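Phosphoribosylaminoimidazole carboxylase (Treponema denticola, PDB 5C5D) catalyses the reversible carboxylation of 5-aminoimidazole ribonucleotide with CO2 to 4-carboxy-5-aminoimidazole ribonucleotide in de novo purine biosynthesis. Local coordinates at residues V5-G10 with G16-I21; F28-A33 with K133-S138; T64-G67 with A71-G74; A83-P88 with L122-I127; S101-P106 with P111-E116. The protein carries 1 engineered substitution. All blocks are in the same frame, centred on the assembly; numbering follows the deposited sequence.

Interaction 1 of 5, residues V5-G10 with G16-I21; sequences VIILMG and GHAEKI
Ile7 turns CG1 beside its own backbone N (chi1 -56°) and then runs out extended, which carries CD1 up to the helix and leaves CG2 facing Ala18. Met9 reaches the same alanine by a different route. Its CG sits between the backbone N and the carbonyl carbon (chi1 75°), and a bend at chi3 swings CE alongside Ala18 CB. Ala18 CB is therefore touched by two groups. Met9 CE lies 3.4 Å from Ala18 CB, closer than usual for two carbons, and Ile7 CG2 lies 3.9 Å from the same CB. One turn on, Ile7 CD1 meets Ile21 CG2 at 4.0 Å, and the two isoleucines lie alongside, pointing opposite ways. Strand 4-9 and helix 15-27 belong to a beta-alpha-beta unit completed by strand 31-36. The axes of residues 5-9 and 16-21 run almost antiparallel, 166° apart and 9.4 Å from each other at closest. With alanine at this position, Ile7 CA and Ala18 CA are 6.8 Å apart. All four touching residues are buried, and no hydrogen bond crosses between the segments. At the strand end, Met9 also packs on Asp14, a substrate-binding residue.

Interaction 2 of 5, residues F28-A33 with K133-S138; sequences FGIEYA and KEIADS
Phe28 and Ile30 flank Gly29, where a Schellman motif ends helix 15-27 and the chain turns into strand 31-36. The long C-terminal helix 133-157 packs against these two residues with its first turns. Phe28 and Ser138 are the nearest pair by backbone, with CA atoms 5.8 Å apart. Ser138 CB comes to the edge of the Phe28 ring, near the ring plane, and is 4.4 Å from Phe28 CD1. The polar side of this pair is less certain, because Ser138 is modelled in two conformers. In the conformer described, Ser138 OG is 3.9 Å from Phe28 O, too far for a direct bond. A water may bridge the two atoms, but its distance of 2.5 Å to Phe28 O is doubtfully short. The apolar part is a single pair. Ile30 CG1 meets Ile135 CD1 at 4.0 Å, and the two side chains cross at about a right angle. Ile135 reaches across through an extended chi2 of 169°, so its terminal methyl makes the contact. Phe28 also meets the ring of Tyr142, and helix 117-129 adds Leu122 and Ala125 to its surroundings. The contact lies away from the substrate site. It is helix packing at a helix-to-strand turn of a beta-alpha-beta unit, made here by a helix added after the parallel sheet.

Interaction 3 of 5, residues T64-G67 with A71-G74; sequences TIAG and ALSG
Three partners hold Thr64 OG1: Ser73 OG, a water and Ile85 O. Thr64 OG1 is 2.6 Å from Ser73 OG, a short hydrogen bond. It also binds the water at 2.8 Å, and this water donates to Ser73 O, likewise at 2.8 Å. The third hydrogen bond joins Thr64 OG1 to Ile85 O on the neighbouring strand. Thr64 places OG1 between its backbone N and carbonyl carbon (chi1 49°), and that rotation brings the hydroxyl onto the first turn of helix 72-79. Ser73 OG has a second partner in Asn70 ND2, from the loop just before the helix. The apolar half of the contact lies beside it, on Ala66 and Leu72. Ala66 CB meets Leu72 CB at 3.9 Å. Leu72 CG points opposite its backbone N (chi1 -176°), and Leu72 CD2 comes 3.8 Å from Ile65 O. The segments are the strand end and helix start of the beta-alpha-beta unit 60-65, 72-79, 84-86. The connecting loop carries Ser69, which binds substrate, as does Gly67 at the end of the first segment. The buried hydroxyls are thus satisfied by one another, by water and by nearby loop and strand groups, a network consistent with a well-fixed strand-to-helix connection beside the substrate site.

Interaction 4 of 5, residues A83-P88 with L122-I127; sequences ATIACP and LLAARI
Ile85 CD1 makes the tight part of this contact, against Leu123 and Ala124 of helix 117-129. The methyl lies 3.9 Å from Leu123 CD2 and 4.0 Å from Ala124 CB. It also comes 3.9 Å from Ala124 N, so it rests on the helix backbone as well. Ile85 is extended beyond CG1 (chi2 167°), which pushes CD1 out from the strand. Leu123 sends CG away from its backbone N (chi1 170°), and its CD2 then meets both CG1 and CD1 of Ile85. These two side chains run side by side with their ends reversed. The looser side is at Ile127, whose CD1 is 4.4 Å from Ile85 CD1. This edge does not face solvent. Ala83 and Ile127 are both buried, and the fourth subunit packs on them: Ile127 touches Ala83 of that subunit. Arg126, on the same helix, forms a salt bridge to Asp77 of the fourth subunit. No hydrogen bond crosses the two segments. Strand 84-86 runs between strands 60-65 and 112-113 in the parallel sheet. Residues 122-127 lie over one face of it, nearly antiparallel to the strand at 164°. Leu61 and Ala112 on the flanking strands touch helix 117-129 too, and helix 133-157 packs against it at Ala125 and Arg126.

Interaction 5 of 5, residues S101-P106 with P111-E116; sequences SSLRMP and PALVLE
Apolar contacts carry this interaction, and Leu113 makes most of them. Its CG points away from its backbone N (chi1 -180°), so the two methyls spread toward the end of helix 99-103. Leu113 CD2 is 3.5 Å from Leu103 CD2, tighter than usual for two carbons, and 3.7 Å from Leu103 CG. The two leucines cross at about a right angle. The other methyl, Leu113 CD1, lies 3.8 Å from Ser102 CB. A second patch joins Met105 and Pro111. Met105 CG comes against the proline ring, 4.0 Å from Pro111 CD and 4.1 Å from Pro111 CG. Helix 99-103 and strand 112-113 belong to the beta-alpha-beta unit that starts with strand 84-86. Polar groups form no hydrogen bond between the segments. Ser102 turns only its CB to Leu113, while its OG is hydrogen-bonded to Asn70 ND2. Within the first segment, Met105 N bonds to Leu103 O at 3.0 Å, closing an inverse gamma turn centred on Arg104. Between subunits, the apolar patch continues: Leu103 packs on Leu113 of the fourth subunit, and Leu113 packs on its Leu103. Arg104 forms a salt bridge with Asp98 of the third subunit. The chemistry thus implies a split of roles: carbon packing joins helix to strand, while Ser102 and Arg104 bond to Asn70 and to another chain.

In the fold
All five contacts reach one parallel sheet. Interaction 1 is probably hydrogen-bonded to interaction 2 (Ile7 N to Ala33 O, 2.7 Å) and to interaction 3 (Gly10 N to Ile65 O, 2.9 Å). Interaction 4 follows through Thr64 N and Ile85 O at 2.8 Å. Interaction 5 holds the last strand of this chain (Ala86 N to Ala112 O, 2.7 Å), and Leu113 makes backbone hydrogen bonds to the fourth subunit. Interactions 1 and 3, with centres about 11 Å apart, lie beside the substrate site: both come near Asp14, and the Ala66 side chain is about 6 Å from that of engineered Asp38. Interaction 2 is remote, its centre about 24 Å from that of interaction 3.

Interaction 1 of 5, residues V5-G10 with G16-I21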
# COMPACT_ATOMS: atom_id res chain seq x y z
N VAL D 5 -18.09 31.19 -5.86
CA VAL D 5 -17.66 29.84 -5.55
C VAL D 5 -18.49 29.34 -4.39
O VAL D 5 -18.52 29.97 -3.34
CB VAL D 5 -16.18 29.77 -5.16
CG1 VAL D 5 -15.80 28.36 -4.72
CG2 VAL D 5 -15.29 30.21 -6.31
N ILE D 6 -19.16 28.22 -4.59
CA ILE D 6 -19.96 27.62 -3.55
C ILE D 6 -19.10 26.53 -2.94
O ILE D 6 -18.73 25.58 -3.61
CB ILE D 6 -21.26 27.01 -4.09
CG1 ILE D 6 -22.14 28.09 -4.74
CG2 ILE D 6 -21.98 26.30 -2.96
CD1 ILE D 6 -21.84 28.37 -6.22
N ILE D 7 -18.81 26.69 -1.65
CA ILE D 7 -18.05 25.70 -0.90
C ILE D 7 -19.03 24.86 -0.14
O ILE D 7 -19.67 25.35 0.79
CB ILE D 7 -17.05 26.35 0.06
CG1 ILE D 7 -16.14 27.30 -0.71
CG2 ILE D 7 -16.23 25.28 0.78
CD1 ILE D 7 -15.26 28.16 0.19
N LEU D 8 -19.20 23.60 -0.55
CA LEU D 8 -20.20 22.72 0.05
C LEU D 8 -19.53 21.54 0.73
O LEU D 8 -18.78 20.79 0.10
CB LEU D 8 -21.18 22.22 -1.01
CG LEU D 8 -22.17 21.17 -0.52
CD1 LEU D 8 -23.06 21.68 0.61
CD2 LEU D 8 -23.01 20.68 -1.69
N MET D 9 -19.79 21.39 2.03
CA MET D 9 -19.15 20.34 2.80
C MET D 9 -20.19 19.36 3.35
O MET D 9 -21.32 19.74 3.63
CB MET D 9 -18.34 20.96 3.94
CG MET D 9 -19.21 21.45 5.05
SD MET D 9 -18.27 22.45 6.24
CE MET D 9 -18.30 24.03 5.42
N GLY D 10 -19.78 18.11 3.53
CA GLY D 10 -20.69 17.07 3.94
C GLY D 10 -21.05 17.13 5.40
O GLY D 10 -22.09 16.64 5.79
N GLY D 16 -13.27 23.89 9.36
CA GLY D 16 -11.92 24.46 9.35
C GLY D 16 -11.25 24.38 7.99
O GLY D 16 -10.58 25.31 7.55
N HIS D 17 -11.45 23.25 7.32
CA HIS D 17 -10.94 23.02 5.97
C HIS D 17 -11.59 23.96 4.98
O HIS D 17 -10.93 24.62 4.19
CB HIS D 17 -11.19 21.55 5.62
CG HIS D 17 -10.57 21.10 4.35
ND1 HIS D 17 -9.23 20.81 4.25
CD2 HIS D 17 -11.11 20.83 3.14
CE1 HIS D 17 -8.96 20.39 3.02
NE2 HIS D 17 -10.09 20.39 2.32
N ALA D 18 -12.90 24.08 5.08
CA ALA D 18 -13.64 25.02 4.23
C ALA D 18 -13.15 26.45 4.45
O ALA D 18 -13.06 27.23 3.50
CB ALA D 18 -15.12 24.92 4.51
N GLU D 19 -12.87 26.83 5.70
CA GLU D 19 -12.44 28.19 5.99
C GLU D 19 -11.09 28.50 5.36
O GLU D 19 -10.84 29.64 4.95
CB GLU D 19 -12.37 28.41 7.51
CG GLU D 19 -13.74 28.51 8.16
CD GLU D 19 -13.70 28.55 9.68
OE1 GLU D 19 -12.78 27.96 10.30
OE2 GLU D 19 -14.59 29.19 10.26
N LYS D 20 -10.22 27.50 5.27
CA LYS D 20 -8.93 27.70 4.62
C LYS D 20 -9.12 28.04 3.17
O LYS D 20 -8.41 28.88 2.62
CB LYS D 20 -8.04 26.48 4.73
CG LYS D 20 -7.43 26.34 6.11
CD LYS D 20 -6.57 25.13 6.19
CE LYS D 20 -5.80 25.12 7.47
NZ LYS D 20 -4.61 24.30 7.27
N ILE D 21 -10.09 27.38 2.54
CA ILE D 21 -10.37 27.66 1.15
C ILE D 21 -10.97 29.04 1.00
O ILE D 21 -10.58 29.81 0.12
CB ILE D 21 -11.33 26.61 0.54
CG1 ILE D 21 -10.69 25.24 0.64
CG2 ILE D 21 -11.65 26.95 -0.93
CD1 ILE D 21 -11.65 24.08 0.30

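Interaction 2 of 5, residues F28-A33 with K133-S138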
# COMPACT_ATOMS: atom_id res chain seq x y z
N PHE D 28 -8.10 36.59 -3.44
CA PHE D 28 -8.27 36.79 -4.89
C PHE D 28 -9.45 37.69 -5.26
O PHE D 28 -9.66 38.00 -6.45
CB PHE D 28 -8.45 35.45 -5.61
CG PHE D 28 -7.26 34.53 -5.51
CD1 PHE D 28 -6.06 34.87 -6.09
CD2 PHE D 28 -7.36 33.30 -4.86
CE1 PHE D 28 -4.97 34.03 -6.01
CE2 PHE D 28 -6.27 32.44 -4.78
CZ PHE D 28 -5.07 32.81 -5.35
N GLY D 29 -10.23 38.09 -4.26
CA GLY D 29 -11.36 38.97 -4.49
C GLY D 29 -12.58 38.24 -5.06
O GLY D 29 -13.42 38.83 -5.77
N ILE D 30 -12.70 36.97 -4.72
CA ILE D 30 -13.76 36.10 -5.25
C ILE D 30 -14.80 35.80 -4.19
O ILE D 30 -14.48 35.29 -3.10
CB ILE D 30 -13.16 34.77 -5.79
CG1 ILE D 30 -12.26 35.05 -7.00
CG2 ILE D 30 -14.27 33.79 -6.17
CD1 ILE D 30 -11.34 33.91 -7.38
N GLU D 31 -16.05 36.13 -4.49
CA GLU D 31 -17.14 35.86 -3.56
C GLU D 31 -17.31 34.37 -3.39
O GLU D 31 -17.26 33.61 -4.37
CB GLU D 31 -18.47 36.47 -4.03
CG GLU D 31 -19.60 36.32 -3.00
CD GLU D 31 -20.92 36.96 -3.41
OE1 GLU D 31 -21.00 37.65 -4.45
OE2 GLU D 31 -21.89 36.76 -2.66
N TYR D 32 -17.60 33.96 -2.15
CA TYR D 32 -17.85 32.55 -1.83
C TYR D 32 -19.10 32.41 -0.94
O TYR D 32 -19.56 33.38 -0.30
CB TYR D 32 -16.63 31.89 -1.16
CG TYR D 32 -16.32 32.51 0.17
CD1 TYR D 32 -17.02 32.14 1.30
CD2 TYR D 32 -15.31 33.46 0.30
CE1 TYR D 32 -16.76 32.73 2.53
CE2 TYR D 32 -15.03 34.03 1.52
CZ TYR D 32 -15.77 33.66 2.63
OH TYR D 32 -15.52 34.22 3.87
N ALA D 33 -19.67 31.22 -0.96
CA ALA D 33 -20.71 30.82 -0.03
C ALA D 33 -20.26 29.53 0.60
O ALA D 33 -19.68 28.71 -0.08
CB ALA D 33 -22.02 30.64 -0.74
N LYS D 133 -10.09 39.28 -16.51
CA LYS D 133 -8.77 39.90 -16.48
C LYS D 133 -8.38 40.35 -15.09
O LYS D 133 -7.20 40.33 -14.74
CB LYS D 133 -8.69 41.13 -17.39
CG LYS D 133 -8.15 40.88 -18.77
CD LYS D 133 -8.04 42.22 -19.52
CE LYS D 133 -7.31 42.10 -20.84
NZ LYS D 133 -7.97 41.14 -21.74
N GLU D 134 -9.36 40.82 -14.32
CA GLU D 134 -9.05 41.32 -13.00
C GLU D 134 -8.59 40.17 -12.11
O GLU D 134 -7.64 40.31 -11.34
CB GLU D 134 -10.25 42.04 -12.39
CG GLU D 134 -10.53 43.36 -13.09
CD GLU D 134 -11.64 44.15 -12.43
OE1 GLU D 134 -12.20 43.67 -11.43
OE2 GLU D 134 -11.94 45.26 -12.93
N ILE D 135 -9.25 39.03 -12.21
CA ILE D 135 -8.82 37.87 -11.43
C ILE D 135 -7.46 37.37 -11.96
O ILE D 135 -6.60 36.96 -11.17
CB ILE D 135 -9.88 36.75 -11.43
CG1 ILE D 135 -11.11 37.22 -10.64
CG2 ILE D 135 -9.34 35.47 -10.82
CD1 ILE D 135 -12.32 36.33 -10.80
N ALA D 136 -7.26 37.43 -13.27
CA ALA D 136 -5.96 37.06 -13.84
C ALA D 136 -4.82 37.92 -13.27
O ALA D 136 -3.75 37.41 -12.96
CB ALA D 136 -6.00 37.15 -15.37
N ASP D 137 -5.05 39.23 -13.14
CA ASP D 137 -4.08 40.11 -12.50
C ASP D 137 -3.76 39.69 -11.05
O ASP D 137 -2.59 39.70 -10.62
CB ASP D 137 -4.60 41.56 -12.50
CG ASP D 137 -4.62 42.17 -13.89
OD1 ASP D 137 -3.90 41.66 -14.78
OD2 ASP D 137 -5.36 43.16 -14.09
N SER D 138 -4.80 39.33 -10.32
CA SER D 138 -4.64 38.88 -8.94
C SER D 138 -3.85 37.59 -8.84
O SER D 138 -3.00 37.42 -7.97
CB SER D 138 -5.99 38.67 -8.28
OG SER D 138 -6.60 39.91 -8.01
O HOH W 1 -9.53 39.66 -8.38

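Interaction 3 of 5, residues T64-G67 with A71-G74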
# COMPACT_ATOMS: atom_id res chain seq x y z
N THR D 64 -16.26 20.93 -3.39
CA THR D 64 -16.94 19.96 -2.56
C THR D 64 -15.99 19.23 -1.62
O THR D 64 -14.95 18.74 -2.02
CB THR D 64 -17.69 18.96 -3.44
OG1 THR D 64 -16.77 18.49 -4.45
CG2 THR D 64 -18.90 19.65 -4.07
N ILE D 65 -16.37 19.26 -0.36
CA ILE D 65 -15.55 18.73 0.74
C ILE D 65 -16.24 17.61 1.49
O ILE D 65 -17.22 17.85 2.14
CB ILE D 65 -15.26 19.83 1.76
CG1 ILE D 65 -14.55 21.01 1.08
CG2 ILE D 65 -14.38 19.33 2.88
CD1 ILE D 65 -14.60 22.27 1.96
N ALA D 66 -15.73 16.39 1.40
CA ALA D 66 -16.32 15.29 2.13
C ALA D 66 -15.24 14.32 2.55
O ALA D 66 -14.41 13.94 1.72
CB ALA D 66 -17.36 14.59 1.32
N GLY D 67 -15.27 13.93 3.82
CA GLY D 67 -14.31 12.97 4.32
C GLY D 67 -14.75 11.54 4.10
O GLY D 67 -15.83 11.27 3.55
N ALA D 71 -18.68 10.68 -1.54
CA ALA D 71 -19.76 10.58 -2.52
C ALA D 71 -20.28 11.96 -2.90
O ALA D 71 -20.95 12.10 -3.92
CB ALA D 71 -20.89 9.75 -1.96
N LEU D 72 -19.98 12.98 -2.12
CA LEU D 72 -20.53 14.33 -2.39
C LEU D 72 -20.02 14.93 -3.69
O LEU D 72 -20.79 15.51 -4.44
CB LEU D 72 -20.19 15.27 -1.24
CG LEU D 72 -20.76 16.68 -1.32
CD1 LEU D 72 -22.26 16.70 -1.26
CD2 LEU D 72 -20.19 17.51 -0.18
N SER D 73 -18.73 14.78 -3.96
CA SER D 73 -18.17 15.47 -5.11
C SER D 73 -18.82 14.95 -6.41
O SER D 73 -19.21 15.74 -7.26
CB SER D 73 -16.65 15.35 -5.16
OG SER D 73 -16.06 15.98 -4.01
N GLY D 74 -18.95 13.64 -6.56
CA GLY D 74 -19.61 13.10 -7.74
C GLY D 74 -21.08 13.44 -7.83
O GLY D 74 -21.60 13.64 -8.92
O HOH W 2 -17.82 18.16 -7.02

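Interaction 4 of 5, residues A83-P88 with L122-I127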
# COMPACT_ATOMS: atom_id res chain seq x y z
N ALA D 83 -18.21 23.32 -14.10
CA ALA D 83 -17.16 22.55 -13.45
C ALA D 83 -17.28 22.56 -11.94
O ALA D 83 -17.86 23.48 -11.33
CB ALA D 83 -15.82 23.09 -13.86
N THR D 84 -16.70 21.52 -11.34
CA THR D 84 -16.57 21.45 -9.89
C THR D 84 -15.18 20.99 -9.53
O THR D 84 -14.45 20.45 -10.35
CB THR D 84 -17.59 20.48 -9.26
OG1 THR D 84 -17.23 19.11 -9.52
CG2 THR D 84 -19.00 20.72 -9.81
N ILE D 85 -14.84 21.23 -8.27
CA ILE D 85 -13.53 20.90 -7.69
C ILE D 85 -13.75 20.08 -6.42
O ILE D 85 -14.51 20.49 -5.55
CB ILE D 85 -12.75 22.18 -7.35
CG1 ILE D 85 -12.47 23.01 -8.61
CG2 ILE D 85 -11.44 21.88 -6.59
CD1 ILE D 85 -11.99 24.41 -8.32
N ALA D 86 -13.11 18.92 -6.31
CA ALA D 86 -13.10 18.14 -5.07
C ALA D 86 -11.88 18.49 -4.26
O ALA D 86 -10.78 18.42 -4.77
CB ALA D 86 -13.08 16.66 -5.38
N CYS D 87 -12.07 18.82 -2.99
CA CYS D 87 -10.95 19.09 -2.11
C CYS D 87 -11.27 18.42 -0.78
O CYS D 87 -11.78 19.07 0.15
CB CYS D 87 -10.73 20.58 -1.96
SG CYS D 87 -9.24 20.96 -0.98
N PRO D 88 -10.98 17.11 -0.68
CA PRO D 88 -11.36 16.39 0.53
C PRO D 88 -10.45 16.79 1.69
O PRO D 88 -9.31 17.23 1.45
CB PRO D 88 -11.16 14.93 0.13
CG PRO D 88 -10.10 14.95 -0.90
CD PRO D 88 -10.37 16.22 -1.69
N LEU D 122 -6.80 28.56 -5.61
CA LEU D 122 -6.01 29.04 -6.74
C LEU D 122 -6.52 28.47 -8.05
O LEU D 122 -6.63 29.21 -9.05
CB LEU D 122 -4.53 28.68 -6.55
CG LEU D 122 -3.55 29.12 -7.64
CD1 LEU D 122 -3.52 30.63 -7.80
CD2 LEU D 122 -2.16 28.57 -7.33
N LEU D 123 -6.87 27.19 -8.05
CA LEU D 123 -7.41 26.59 -9.27
C LEU D 123 -8.71 27.28 -9.63
O LEU D 123 -8.94 27.58 -10.79
CB LEU D 123 -7.67 25.09 -9.10
CG LEU D 123 -8.47 24.41 -10.24
CD1 LEU D 123 -7.75 24.48 -11.55
CD2 LEU D 123 -8.76 22.97 -9.88
N ALA D 124 -9.57 27.51 -8.64
CA ALA D 124 -10.83 28.20 -8.94
C ALA D 124 -10.54 29.56 -9.58
O ALA D 124 -11.15 29.96 -10.59
CB ALA D 124 -11.67 28.36 -7.71
N ALA D 125 -9.63 30.31 -8.97
CA ALA D 125 -9.30 31.63 -9.50
C ALA D 125 -8.78 31.52 -10.92
O ALA D 125 -9.13 32.32 -11.79
CB ALA D 125 -8.27 32.33 -8.57
N ARG D 126 -7.95 30.51 -11.18
CA ARG D 126 -7.36 30.38 -12.51
C ARG D 126 -8.37 29.91 -13.55
O ARG D 126 -8.21 30.22 -14.74
CB ARG D 126 -6.13 29.47 -12.44
CG ARG D 126 -5.04 30.16 -11.63
CD ARG D 126 -3.86 29.26 -11.33
NE ARG D 126 -3.04 29.06 -12.51
CZ ARG D 126 -2.00 28.24 -12.54
NH1 ARG D 126 -1.69 27.54 -11.45
NH2 ARG D 126 -1.30 28.09 -13.65
N ILE D 127 -9.41 29.21 -13.11
CA ILE D 127 -10.52 28.87 -14.02
C ILE D 127 -11.26 30.14 -14.45
O ILE D 127 -11.47 30.35 -15.65
CB ILE D 127 -11.48 27.86 -13.37
CG1 ILE D 127 -10.85 26.47 -13.46
CG2 ILE D 127 -12.84 27.87 -14.07
CD1 ILE D 127 -11.41 25.48 -12.52

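Interaction 5 of 5, residues S101-P106 with P111-E116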
# COMPACT_ATOMS: atom_id res chain seq x y z
N SER D 101 -11.50 7.32 -3.27
CA SER D 101 -12.93 7.61 -3.47
C SER D 101 -13.19 8.92 -4.20
O SER D 101 -14.26 9.08 -4.81
CB SER D 101 -13.69 7.60 -2.12
OG SER D 101 -13.37 8.71 -1.29
N SER D 102 -12.26 9.87 -4.11
CA SER D 102 -12.35 11.11 -4.89
C SER D 102 -11.76 10.92 -6.29
O SER D 102 -12.23 11.57 -7.23
CB SER D 102 -11.64 12.26 -4.18
OG SER D 102 -12.25 12.61 -2.95
N LEU D 103 -10.74 10.07 -6.43
CA LEU D 103 -10.08 9.83 -7.75
C LEU D 103 -10.94 9.05 -8.77
O LEU D 103 -11.02 9.43 -9.94
CB LEU D 103 -8.74 9.07 -7.58
CG LEU D 103 -7.48 9.81 -7.06
CD1 LEU D 103 -6.42 8.82 -6.64
CD2 LEU D 103 -6.94 10.73 -8.15
N ARG D 104 -11.54 7.95 -8.32
CA ARG D 104 -12.07 6.93 -9.22
C ARG D 104 -13.52 7.14 -9.64
O ARG D 104 -14.44 6.45 -9.22
CB ARG D 104 -11.91 5.57 -8.56
CG ARG D 104 -10.43 5.18 -8.47
CD ARG D 104 -10.01 4.52 -9.77
NE ARG D 104 -10.60 3.17 -9.88
CZ ARG D 104 -10.70 2.45 -10.99
NH1 ARG D 104 -10.34 2.94 -12.17
NH2 ARG D 104 -11.20 1.22 -10.93
N MET D 105 -13.68 8.15 -10.48
CA MET D 105 -15.00 8.52 -10.99
C MET D 105 -15.35 7.67 -12.22
O MET D 105 -14.46 7.23 -12.96
CB MET D 105 -15.00 10.01 -11.34
CG MET D 105 -14.84 10.93 -10.15
SD MET D 105 -16.19 10.85 -8.98
CE MET D 105 -15.56 9.75 -7.67
N PRO D 106 -16.65 7.47 -12.45
CA PRO D 106 -17.09 6.86 -13.71
C PRO D 106 -16.85 7.85 -14.86
O PRO D 106 -16.58 9.03 -14.61
CB PRO D 106 -18.57 6.60 -13.47
CG PRO D 106 -18.99 7.63 -12.53
CD PRO D 106 -17.78 7.86 -11.61
N PRO D 111 -15.16 15.90 -11.59
CA PRO D 111 -14.64 16.91 -10.66
C PRO D 111 -13.13 17.00 -10.73
O PRO D 111 -12.47 15.97 -10.88
CB PRO D 111 -15.11 16.40 -9.30
CG PRO D 111 -15.28 14.94 -9.50
CD PRO D 111 -15.75 14.76 -10.86
N ALA D 112 -12.59 18.20 -10.66
CA ALA D 112 -11.15 18.44 -10.54
C ALA D 112 -10.68 18.11 -9.13
O ALA D 112 -11.15 18.73 -8.19
CB ALA D 112 -10.87 19.89 -10.82
N LEU D 113 -9.76 17.16 -8.97
CA LEU D 113 -9.26 16.86 -7.63
C LEU D 113 -8.01 17.69 -7.31
O LEU D 113 -7.07 17.74 -8.12
CB LEU D 113 -8.93 15.39 -7.53
CG LEU D 113 -8.40 14.91 -6.17
CD1 LEU D 113 -9.35 15.20 -5.00
CD2 LEU D 113 -8.13 13.42 -6.32
N VAL D 114 -8.04 18.35 -6.16
CA VAL D 114 -6.89 19.10 -5.64
C VAL D 114 -6.77 18.83 -4.16
O VAL D 114 -7.78 18.90 -3.45
CB VAL D 114 -7.05 20.60 -5.89
CG1 VAL D 114 -5.90 21.39 -5.31
CG2 VAL D 114 -7.11 20.88 -7.37
N LEU D 115 -5.57 18.54 -3.68
CA LEU D 115 -5.44 18.21 -2.26
C LEU D 115 -5.43 19.38 -1.30
O LEU D 115 -6.05 19.32 -0.24
CB LEU D 115 -4.17 17.41 -2.03
CG LEU D 115 -4.14 16.00 -2.58
CD1 LEU D 115 -2.92 15.30 -2.04
CD2 LEU D 115 -5.39 15.26 -2.20
N GLU D 116 -4.65 20.41 -1.61
CA GLU D 116 -4.49 21.48 -0.65
C GLU D 116 -5.57 22.54 -0.81
O GLU D 116 -5.81 23.02 -1.92
CB GLU D 116 -3.13 22.13 -0.83
CG GLU D 116 -1.92 21.28 -0.47
CD GLU D 116 -1.74 21.07 1.00
OE1 GLU D 116 -2.27 21.89 1.78
OE2 GLU D 116 -1.08 20.08 1.39